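Long-range contacts in motility-associated killing factor MakB (Vibrio cholerae serotype O1, PDB 6W1W), which probably serves as one component of a three-part cytotoxin that resembles the alpha-pore-forming toxins: residues T78-Y83 with L285-E290; T11-L16 with K324-F329; T113-I118 with D289-V294. One frame throughout, in Å; residues are numbered along the deposited sequence.

Contact 1: T78-Y83 with L285-E290; sequences TSFINY and LLWQDE
L286 meets F80 with a single methyl: its CD2 lies 3.8 Å from F80 CE2, at the edge of the phenyl ring and near its plane. The branched leucine suits this place because one arm can fill the flank of a ring whose face is already taken. W287, the next residue, takes that face and carries most of the contact. Its CZ2 sits 3.4 Å above the plane of the F80 ring, over the centre, yet the planes of the two rings are inclined by 33°, so the indole lies obliquely on the phenyl. Another atom of the same six-membered ring works differently. CZ3 points edge-on at the face of Y83, 3.7 Å from Y83 CG and displaced toward the rim, with the planes 75° apart in an edge-to-face pair. F80, Y83 and W287 form an aromatic cluster between two helices that run in the same general direction in the long bundle that resembles the alpha-pore-forming toxins. The axes of the two segments stay 13.2 Å apart, a gap that large flat side chains can span. W287 CG stands beside its own backbone N (chi1 -63°), and from there the indole extends toward helix 69-90. Just before F80, the small S79 lets the indole come close to the backbone: W287 CH2 is 3.6 Å from S79 O. S79 OG, which bonds to I76 O, also lies near CZ2. One turn on, E290 brings its aliphatic CG to 4.2 Å from Y83 OH, a contact of the methylene and not of the carboxylate, whose OE1 is bound by K293.

Contact 2: T11-L16 with K324-F329; sequences TALNML and KTISEF
L13 covers one face of the F329 ring in a CH-pi contact. Its CG is 3.8 Å from the ring centroid and only 20° off the normal, displaced toward the rim carbon CG. The CD2 methyl lies on the same side of the plane, just beyond the rim, 3.8 Å from F329 CD1. F329 CG is anti to the backbone N (chi1 -180°), facing helix 9-35, and the ring follows. L16, one turn after L13, adds its CB at 3.7 Å from F329 CE2, approaching obliquely.

The remaining contacts are purely aliphatic and centre on I326. Its two branches serve different partners: the longer one places CD1 3.7 Å from A12 CB and CG1 3.8 Å from L13 CD1, whereas CG2 looks toward L16 CD2 at a looser 4.3 Å. Alanine suits position 12, since its lone methyl admits the isoleucine tip. No hydrogen bond joins the segments: this is plain apolar packing of the chain's first and last helices, side by side.

The axes of the two segments lie 10.5 Å apart at 20°. Helix 69-90 adds F80 against L16, helix 183-187 brings L186 and R187 to F329, and P7 touches A12 and I326.

Contact 3: T113-I118 with D289-V294; sequences TLKQNI and DELDKV
E290 OE1, on a side chain whose stem lies against L114, accepts a bond from K293 NZ at 3.0 Å, part of a salt bridge within one helix. The amine meets the syn side of the carboxylate, but 34° out of its plane. A bend at chi2 (62°) turns E290 CD aside. Splitting the chain between an apolar stem and a charged end suits a buried glutamate, since the lysine answers the charge, which would probably favour the ionised carboxylate.

Across the interface L114 packs as a knob into the hole formed by W287, E290, L291 and V294 (i, i+3, i+4, i+7) of helix 276-302. Its isopropyl fork splits between partners: CD2 rests against E290 CG at 4.0 Å, and CD1 reaches in closer to the opposing backbone, 3.6 Å from L291 CA. The same CD1 meets V294 tip to tip, 3.6 Å from CG2 and almost as near to CG1. A beta-branched valine offers both methyls to one leucine methyl. L291 CB, 4.1 Å from L114 CD1, lines the same hole. At the border K115, exposed to solvent, bends at its last torsion and brings NZ to 4.2 Å from L291 CD1, so a charged residue contributes here by simple contact.

The two segments run antiparallel, their axes at 164° and 9.8 Å apart, with no hydrogen bond between them, as expected of apolar packing in a long helical bundle. L107 and Q111, earlier on helix 100-151, extend the seam against V294 and L291. L114 also touches Y83 of helix 69-90, while N117 packs on S79, so helix 100-151 lies against both helices; L5 and P7 from the N-terminal loop cover E290.

In the fold
From the N terminus, helix 9-35 supplies the first half of contact 2, whose loop closes only at helix 316-333 and spans most of the chain. Contacts 1 and 3 both lie within it. Contact 1 opens on helix 69-90 and contact 3 on the following helix, 100-151; both end on helix 276-302, where they share D289 and E290. Strands 193-203 and 209-220 fall inside all three loops. F80 touches L16 and I326, so contact 1 adjoins contact 2, and W287 against L114 joins it to contact 3, whereas contacts 2 and 3 do not touch. Together they tie five helices from both ends of the sequence into one bundle.

Contact 1: T78-Y83 with L285-E290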
loop_
_atom_site.group_PDB
_atom_site.type_symbol
_atom_site.label_atom_id
_atom_site.label_comp_id
_atom_site.label_asym_id
_atom_site.label_seq_id
_atom_site.Cartn_x
_atom_site.Cartn_y
_atom_site.Cartn_z
ATOM N N THR A 78 16.688 -1.068 -4.924
ATOM C CA THR A 78 18.056 -1.100 -5.425
ATOM C C THR A 78 18.893 0.076 -4.929
ATOM O O THR A 78 20.126 0.000 -4.975
ATOM C CB THR A 78 18.054 -1.135 -6.956
ATOM O OG1 THR A 78 19.341 -1.547 -7.430
ATOM C CG2 THR A 78 17.733 0.240 -7.530
ATOM N N SER A 79 18.262 1.151 -4.447
ATOM C CA SER A 79 19.035 2.302 -3.987
ATOM C C SER A 79 19.833 1.972 -2.731
ATOM O O SER A 79 20.946 2.483 -2.554
ATOM C CB SER A 79 18.118 3.501 -3.742
ATOM O OG SER A 79 17.297 3.312 -2.606
ATOM N N PHE A 80 19.293 1.118 -1.860
ATOM C CA PHE A 80 20.018 0.724 -0.658
ATOM C C PHE A 80 20.957 -0.447 -0.917
ATOM O O PHE A 80 21.981 -0.578 -0.235
ATOM C CB PHE A 80 19.036 0.375 0.462
ATOM C CG PHE A 80 18.393 1.574 1.099
ATOM C CD1 PHE A 80 17.227 2.112 0.577
ATOM C CD2 PHE A 80 18.952 2.162 2.221
ATOM C CE1 PHE A 80 16.632 3.218 1.161
ATOM C CE2 PHE A 80 18.362 3.264 2.809
ATOM C CZ PHE A 80 17.200 3.792 2.278
ATOM N N ILE A 81 20.632 -1.302 -1.888
ATOM C CA ILE A 81 21.507 -2.422 -2.214
ATOM C C ILE A 81 22.748 -1.938 -2.953
ATOM O O ILE A 81 23.879 -2.289 -2.593
ATOM C CB ILE A 81 20.739 -3.478 -3.030
ATOM C CG1 ILE A 81 19.647 -4.118 -2.171
ATOM C CG2 ILE A 81 21.691 -4.534 -3.565
ATOM C CD1 ILE A 81 18.824 -5.148 -2.911
ATOM N N ASN A 82 22.557 -1.121 -3.992
ATOM C CA ASN A 82 23.694 -0.608 -4.749
ATOM C C ASN A 82 24.582 0.287 -3.892
ATOM O O ASN A 82 25.808 0.288 -4.060
ATOM C CB ASN A 82 23.204 0.149 -5.988
ATOM C CG ASN A 82 24.336 0.820 -6.756
ATOM O OD1 ASN A 82 25.157 0.150 -7.386
ATOM N ND2 ASN A 82 24.371 2.150 -6.723
ATOM N N TYR A 83 23.993 1.044 -2.962
ATOM C CA TYR A 83 24.802 1.956 -2.158
ATOM C C TYR A 83 25.748 1.200 -1.234
ATOM O O TYR A 83 26.894 1.620 -1.035
ATOM C CB TYR A 83 23.916 2.901 -1.349
ATOM C CG TYR A 83 24.719 3.898 -0.543
ATOM C CD1 TYR A 83 25.322 4.990 -1.152
ATOM C CD2 TYR A 83 24.891 3.739 0.823
ATOM C CE1 TYR A 83 26.068 5.901 -0.423
ATOM C CE2 TYR A 83 25.633 4.645 1.561
ATOM C CZ TYR A 83 26.219 5.724 0.936
ATOM O OH TYR A 83 26.956 6.621 1.676
ATOM N N LEU A 285 15.266 12.100 4.005
ATOM C CA LEU A 285 16.092 12.659 5.068
ATOM C C LEU A 285 17.176 11.684 5.506
ATOM O O LEU A 285 18.237 12.108 5.974
ATOM C CB LEU A 285 15.219 13.058 6.259
ATOM C CG LEU A 285 15.938 13.598 7.499
ATOM C CD1 LEU A 285 16.692 14.883 7.182
ATOM C CD2 LEU A 285 14.962 13.811 8.648
ATOM N N LEU A 286 16.932 10.379 5.356
ATOM C CA LEU A 286 17.949 9.392 5.703
ATOM C C LEU A 286 19.184 9.554 4.829
ATOM O O LEU A 286 20.317 9.556 5.327
ATOM C CB LEU A 286 17.385 7.978 5.576
ATOM C CG LEU A 286 18.416 6.900 5.910
ATOM C CD1 LEU A 286 18.965 7.173 7.289
ATOM C CD2 LEU A 286 17.817 5.504 5.828
ATOM N N TRP A 287 18.985 9.684 3.515
ATOM C CA TRP A 287 20.103 9.969 2.626
ATOM C C TRP A 287 20.680 11.359 2.875
ATOM O O TRP A 287 21.894 11.557 2.756
ATOM C CB TRP A 287 19.666 9.859 1.168
ATOM C CG TRP A 287 19.205 8.511 0.715
ATOM C CD1 TRP A 287 17.962 8.186 0.256
ATOM C CD2 TRP A 287 19.988 7.318 0.632
ATOM N NE1 TRP A 287 17.919 6.860 -0.098
ATOM C CE2 TRP A 287 19.151 6.304 0.124
ATOM C CE3 TRP A 287 21.313 7.005 0.945
ATOM C CZ2 TRP A 287 19.596 5.001 -0.077
ATOM C CZ3 TRP A 287 21.754 5.709 0.743
ATOM C CH2 TRP A 287 20.897 4.724 0.239
ATOM N N GLN A 288 19.828 12.328 3.222
ATOM C CA GLN A 288 20.262 13.719 3.301
ATOM C C GLN A 288 21.315 13.908 4.386
ATOM O O GLN A 288 22.453 14.296 4.101
ATOM C CB GLN A 288 19.055 14.636 3.530
ATOM C CG GLN A 288 19.400 16.077 3.903
ATOM C CD GLN A 288 20.295 16.766 2.888
ATOM O OE1 GLN A 288 20.291 16.437 1.701
ATOM N NE2 GLN A 288 21.075 17.732 3.357
ATOM N N ASP A 289 20.962 13.625 5.645
ATOM C CA ASP A 289 21.951 13.757 6.710
ATOM C C ASP A 289 23.040 12.691 6.627
ATOM O O ASP A 289 24.012 12.766 7.386
ATOM C CB ASP A 289 21.273 13.739 8.087
ATOM C CG ASP A 289 20.526 12.449 8.370
ATOM O OD1 ASP A 289 20.424 11.594 7.467
ATOM O OD2 ASP A 289 20.042 12.291 9.511
ATOM N N GLU A 290 22.904 11.714 5.724
ATOM C CA GLU A 290 24.019 10.833 5.386
ATOM C C GLU A 290 24.977 11.517 4.418
ATOM O O GLU A 290 26.196 11.323 4.496
ATOM C CB GLU A 290 23.495 9.529 4.782
ATOM C CG GLU A 290 24.553 8.451 4.617
ATOM C CD GLU A 290 25.153 8.028 5.941
ATOM O OE1 GLU A 290 24.401 7.943 6.936
ATOM O OE2 GLU A 290 26.379 7.793 5.986
#

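Contact 2: T11-L16 with K324-F329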
loop_
_atom_site.group_PDB
_atom_site.type_symbol
_atom_site.label_atom_id
_atom_site.label_comp_id
_atom_site.label_asym_id
_atom_site.label_seq_id
_atom_site.Cartn_x
_atom_site.Cartn_y
_atom_site.Cartn_z
ATOM N N THR A 11 16.663 2.464 13.666
ATOM C CA THR A 11 15.810 3.528 13.144
ATOM C C THR A 11 15.699 3.462 11.626
ATOM O O THR A 11 14.673 3.859 11.062
ATOM C CB THR A 11 16.344 4.895 13.574
ATOM O OG1 THR A 11 16.797 4.827 14.929
ATOM C CG2 THR A 11 15.246 5.945 13.477
ATOM N N ALA A 12 16.735 2.958 10.952
ATOM C CA ALA A 12 16.701 2.843 9.499
ATOM C C ALA A 12 15.698 1.786 9.052
ATOM O O ALA A 12 14.882 2.031 8.156
ATOM C CB ALA A 12 18.100 2.522 8.971
ATOM N N LEU A 13 15.739 0.604 9.674
ATOM C CA LEU A 13 14.883 -0.504 9.259
ATOM C C LEU A 13 13.407 -0.235 9.517
ATOM O O LEU A 13 12.555 -0.838 8.854
ATOM C CB LEU A 13 15.312 -1.785 9.970
ATOM C CG LEU A 13 16.293 -2.678 9.210
ATOM C CD1 LEU A 13 17.511 -1.893 8.741
ATOM C CD2 LEU A 13 16.718 -3.860 10.076
ATOM N N ASN A 14 13.082 0.651 10.458
ATOM C CA ASN A 14 11.683 1.016 10.657
ATOM C C ASN A 14 11.181 1.909 9.530
ATOM O O ASN A 14 10.032 1.776 9.092
ATOM C CB ASN A 14 11.503 1.703 12.010
ATOM C CG ASN A 14 11.776 0.773 13.174
ATOM O OD1 ASN A 14 12.353 -0.303 13.005
ATOM N ND2 ASN A 14 11.364 1.184 14.366
HETATM N N MSE A 15 12.024 2.818 9.044
HETATM C CA MSE A 15 11.642 3.709 7.951
HETATM C C MSE A 15 11.551 2.944 6.639
HETATM O O MSE A 15 10.755 3.289 5.767
HETATM C CB MSE A 15 12.631 4.867 7.815
HETATM C CG MSE A 15 12.789 5.681 9.086
HETATM SE SE MSE A 15 13.595 7.427 8.776
HETATM C CE MSE A 15 13.777 8.011 10.628
ATOM N N LEU A 16 12.377 1.904 6.500
ATOM C CA LEU A 16 12.225 0.995 5.369
ATOM C C LEU A 16 10.892 0.258 5.437
ATOM O O LEU A 16 10.210 0.093 4.417
ATOM C CB LEU A 16 13.383 -0.003 5.326
ATOM C CG LEU A 16 14.556 0.302 4.388
ATOM C CD1 LEU A 16 14.070 0.953 3.098
ATOM C CD2 LEU A 16 15.610 1.154 5.074
ATOM N N LYS A 324 25.649 -3.539 5.420
ATOM C CA LYS A 324 25.360 -4.916 5.038
ATOM C C LYS A 324 24.074 -5.400 5.694
ATOM O O LYS A 324 23.296 -6.138 5.078
ATOM C CB LYS A 324 26.534 -5.825 5.407
ATOM C CG LYS A 324 26.465 -7.217 4.787
ATOM C CD LYS A 324 26.380 -7.143 3.268
ATOM C CE LYS A 324 26.428 -8.525 2.631
ATOM N NZ LYS A 324 25.304 -9.394 3.079
ATOM N N THR A 325 23.826 -4.980 6.938
ATOM C CA THR A 325 22.578 -5.336 7.608
ATOM C C THR A 325 21.383 -4.687 6.918
ATOM O O THR A 325 20.335 -5.321 6.747
ATOM C CB THR A 325 22.642 -4.933 9.086
ATOM O OG1 THR A 325 23.772 -5.555 9.717
ATOM C CG2 THR A 325 21.377 -5.357 9.814
ATOM N N ILE A 326 21.528 -3.427 6.496
ATOM C CA ILE A 326 20.429 -2.738 5.828
ATOM C C ILE A 326 20.214 -3.304 4.430
ATOM O O ILE A 326 19.074 -3.475 3.983
ATOM C CB ILE A 326 20.685 -1.219 5.798
ATOM C CG1 ILE A 326 20.789 -0.676 7.224
ATOM C CG2 ILE A 326 19.582 -0.499 5.034
ATOM C CD1 ILE A 326 20.895 0.819 7.302
ATOM N N SER A 327 21.302 -3.617 3.722
ATOM C CA SER A 327 21.162 -4.204 2.393
ATOM C C SER A 327 20.498 -5.572 2.470
ATOM O O SER A 327 19.711 -5.941 1.590
ATOM C CB SER A 327 22.525 -4.307 1.709
ATOM O OG SER A 327 22.388 -4.734 0.362
ATOM N N GLU A 328 20.794 -6.336 3.525
ATOM C CA GLU A 328 20.155 -7.637 3.690
ATOM C C GLU A 328 18.681 -7.503 4.054
ATOM O O GLU A 328 17.875 -8.366 3.687
ATOM C CB GLU A 328 20.899 -8.458 4.744
ATOM C CG GLU A 328 22.233 -9.017 4.263
ATOM C CD GLU A 328 23.030 -9.678 5.376
ATOM O OE1 GLU A 328 22.450 -9.962 6.446
ATOM O OE2 GLU A 328 24.243 -9.908 5.181
ATOM N N PHE A 329 18.309 -6.438 4.772
ATOM C CA PHE A 329 16.897 -6.222 5.073
ATOM C C PHE A 329 16.110 -5.864 3.821
ATOM O O PHE A 329 14.940 -6.245 3.688
ATOM C CB PHE A 329 16.733 -5.119 6.119
ATOM C CG PHE A 329 15.301 -4.843 6.484
ATOM C CD1 PHE A 329 14.658 -5.611 7.441
ATOM C CD2 PHE A 329 14.595 -3.822 5.873
ATOM C CE1 PHE A 329 13.338 -5.364 7.781
ATOM C CE2 PHE A 329 13.273 -3.574 6.210
ATOM C CZ PHE A 329 12.646 -4.346 7.166
#

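Contact 3: T113-I118 with D289-V294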
loop_
_atom_site.group_PDB
_atom_site.type_symbol
_atom_site.label_atom_id
_atom_site.label_comp_id
_atom_site.label_asym_id
_atom_site.label_seq_id
_atom_site.Cartn_x
_atom_site.Cartn_y
_atom_site.Cartn_z
ATOM N N THR A 113 26.585 9.294 -5.660
ATOM C CA THR A 113 25.539 8.291 -5.490
ATOM C C THR A 113 24.527 8.727 -4.438
ATOM O O THR A 113 23.318 8.537 -4.616
ATOM C CB THR A 113 26.155 6.941 -5.122
ATOM O OG1 THR A 113 27.225 6.647 -6.027
ATOM C CG2 THR A 113 25.114 5.832 -5.213
ATOM N N LEU A 114 25.002 9.320 -3.339
ATOM C CA LEU A 114 24.089 9.858 -2.335
ATOM C C LEU A 114 23.164 10.903 -2.943
ATOM O O LEU A 114 21.941 10.841 -2.766
ATOM C CB LEU A 114 24.878 10.453 -1.169
ATOM C CG LEU A 114 25.261 9.484 -0.053
ATOM C CD1 LEU A 114 26.284 10.115 0.866
ATOM C CD2 LEU A 114 24.032 9.081 0.734
ATOM N N LYS A 115 23.736 11.867 -3.674
ATOM C CA LYS A 115 22.932 12.906 -4.314
ATOM C C LYS A 115 21.877 12.306 -5.236
ATOM O O LYS A 115 20.732 12.772 -5.267
ATOM C CB LYS A 115 23.835 13.868 -5.093
ATOM C CG LYS A 115 24.361 15.062 -4.294
ATOM C CD LYS A 115 25.338 15.895 -5.137
ATOM C CE LYS A 115 25.614 17.278 -4.541
ATOM N NZ LYS A 115 26.399 17.253 -3.272
ATOM N N GLN A 116 22.242 11.269 -5.997
ATOM C CA GLN A 116 21.272 10.631 -6.882
ATOM C C GLN A 116 20.135 10.005 -6.090
ATOM O O GLN A 116 18.966 10.118 -6.474
ATOM C CB GLN A 116 21.948 9.564 -7.745
ATOM C CG GLN A 116 23.018 10.074 -8.685
ATOM C CD GLN A 116 23.645 8.957 -9.497
ATOM O OE1 GLN A 116 24.852 8.955 -9.747
ATOM N NE2 GLN A 116 22.825 7.996 -9.912
ATOM N N ASN A 117 20.459 9.335 -4.981
ATOM C CA ASN A 117 19.444 8.612 -4.224
ATOM C C ASN A 117 18.427 9.566 -3.612
ATOM O O ASN A 117 17.220 9.314 -3.664
ATOM C CB ASN A 117 20.101 7.756 -3.139
ATOM C CG ASN A 117 20.781 6.518 -3.703
ATOM O OD1 ASN A 117 20.524 6.119 -4.841
ATOM N ND2 ASN A 117 21.650 5.902 -2.905
ATOM N N ILE A 118 18.892 10.674 -3.031
ATOM C CA ILE A 118 17.960 11.619 -2.417
ATOM C C ILE A 118 17.108 12.309 -3.477
ATOM O O ILE A 118 15.920 12.568 -3.256
ATOM C CB ILE A 118 18.711 12.632 -1.532
ATOM C CG1 ILE A 118 17.831 13.838 -1.207
ATOM C CG2 ILE A 118 19.984 13.087 -2.181
ATOM C CD1 ILE A 118 18.489 14.836 -0.284
ATOM N N ASP A 289 20.962 13.625 5.645
ATOM C CA ASP A 289 21.951 13.757 6.710
ATOM C C ASP A 289 23.040 12.691 6.627
ATOM O O ASP A 289 24.012 12.766 7.386
ATOM C CB ASP A 289 21.273 13.739 8.087
ATOM C CG ASP A 289 20.526 12.449 8.370
ATOM O OD1 ASP A 289 20.424 11.594 7.467
ATOM O OD2 ASP A 289 20.042 12.291 9.511
ATOM N N GLU A 290 22.904 11.714 5.724
ATOM C CA GLU A 290 24.019 10.833 5.386
ATOM C C GLU A 290 24.977 11.517 4.418
ATOM O O GLU A 290 26.196 11.323 4.496
ATOM C CB GLU A 290 23.495 9.529 4.782
ATOM C CG GLU A 290 24.553 8.451 4.617
ATOM C CD GLU A 290 25.153 8.028 5.941
ATOM O OE1 GLU A 290 24.401 7.943 6.936
ATOM O OE2 GLU A 290 26.379 7.793 5.986
ATOM N N LEU A 291 24.436 12.314 3.494
ATOM C CA LEU A 291 25.279 13.135 2.633
ATOM C C LEU A 291 25.981 14.227 3.431
ATOM O O LEU A 291 27.144 14.548 3.163
ATOM C CB LEU A 291 24.435 13.739 1.512
ATOM C CG LEU A 291 25.029 14.897 0.709
ATOM C CD1 LEU A 291 26.103 14.404 -0.250
ATOM C CD2 LEU A 291 23.921 15.626 -0.029
ATOM N N ASP A 292 25.292 14.808 4.419
ATOM C CA ASP A 292 25.930 15.801 5.280
ATOM C C ASP A 292 27.173 15.240 5.954
ATOM O O ASP A 292 28.111 15.990 6.244
ATOM C CB ASP A 292 24.947 16.304 6.338
ATOM C CG ASP A 292 23.713 16.939 5.736
ATOM O OD1 ASP A 292 23.653 17.069 4.495
ATOM O OD2 ASP A 292 22.799 17.306 6.507
ATOM N N LYS A 293 27.203 13.931 6.215
ATOM C CA LYS A 293 28.390 13.333 6.816
ATOM C C LYS A 293 29.530 13.245 5.809
ATOM O O LYS A 293 30.678 13.569 6.136
ATOM C CB LYS A 293 28.067 11.948 7.378
ATOM C CG LYS A 293 26.999 11.926 8.458
ATOM C CD LYS A 293 26.684 10.490 8.863
ATOM C CE LYS A 293 25.376 10.395 9.629
ATOM N NZ LYS A 293 24.914 8.987 9.745
ATOM N N VAL A 294 29.242 12.808 4.581
ATOM C CA VAL A 294 30.313 12.689 3.598
ATOM C C VAL A 294 30.755 14.051 3.080
ATOM O O VAL A 294 31.879 14.181 2.584
ATOM C CB VAL A 294 29.902 11.777 2.430
ATOM C CG1 VAL A 294 29.275 10.501 2.956
ATOM C CG2 VAL A 294 28.957 12.497 1.493
#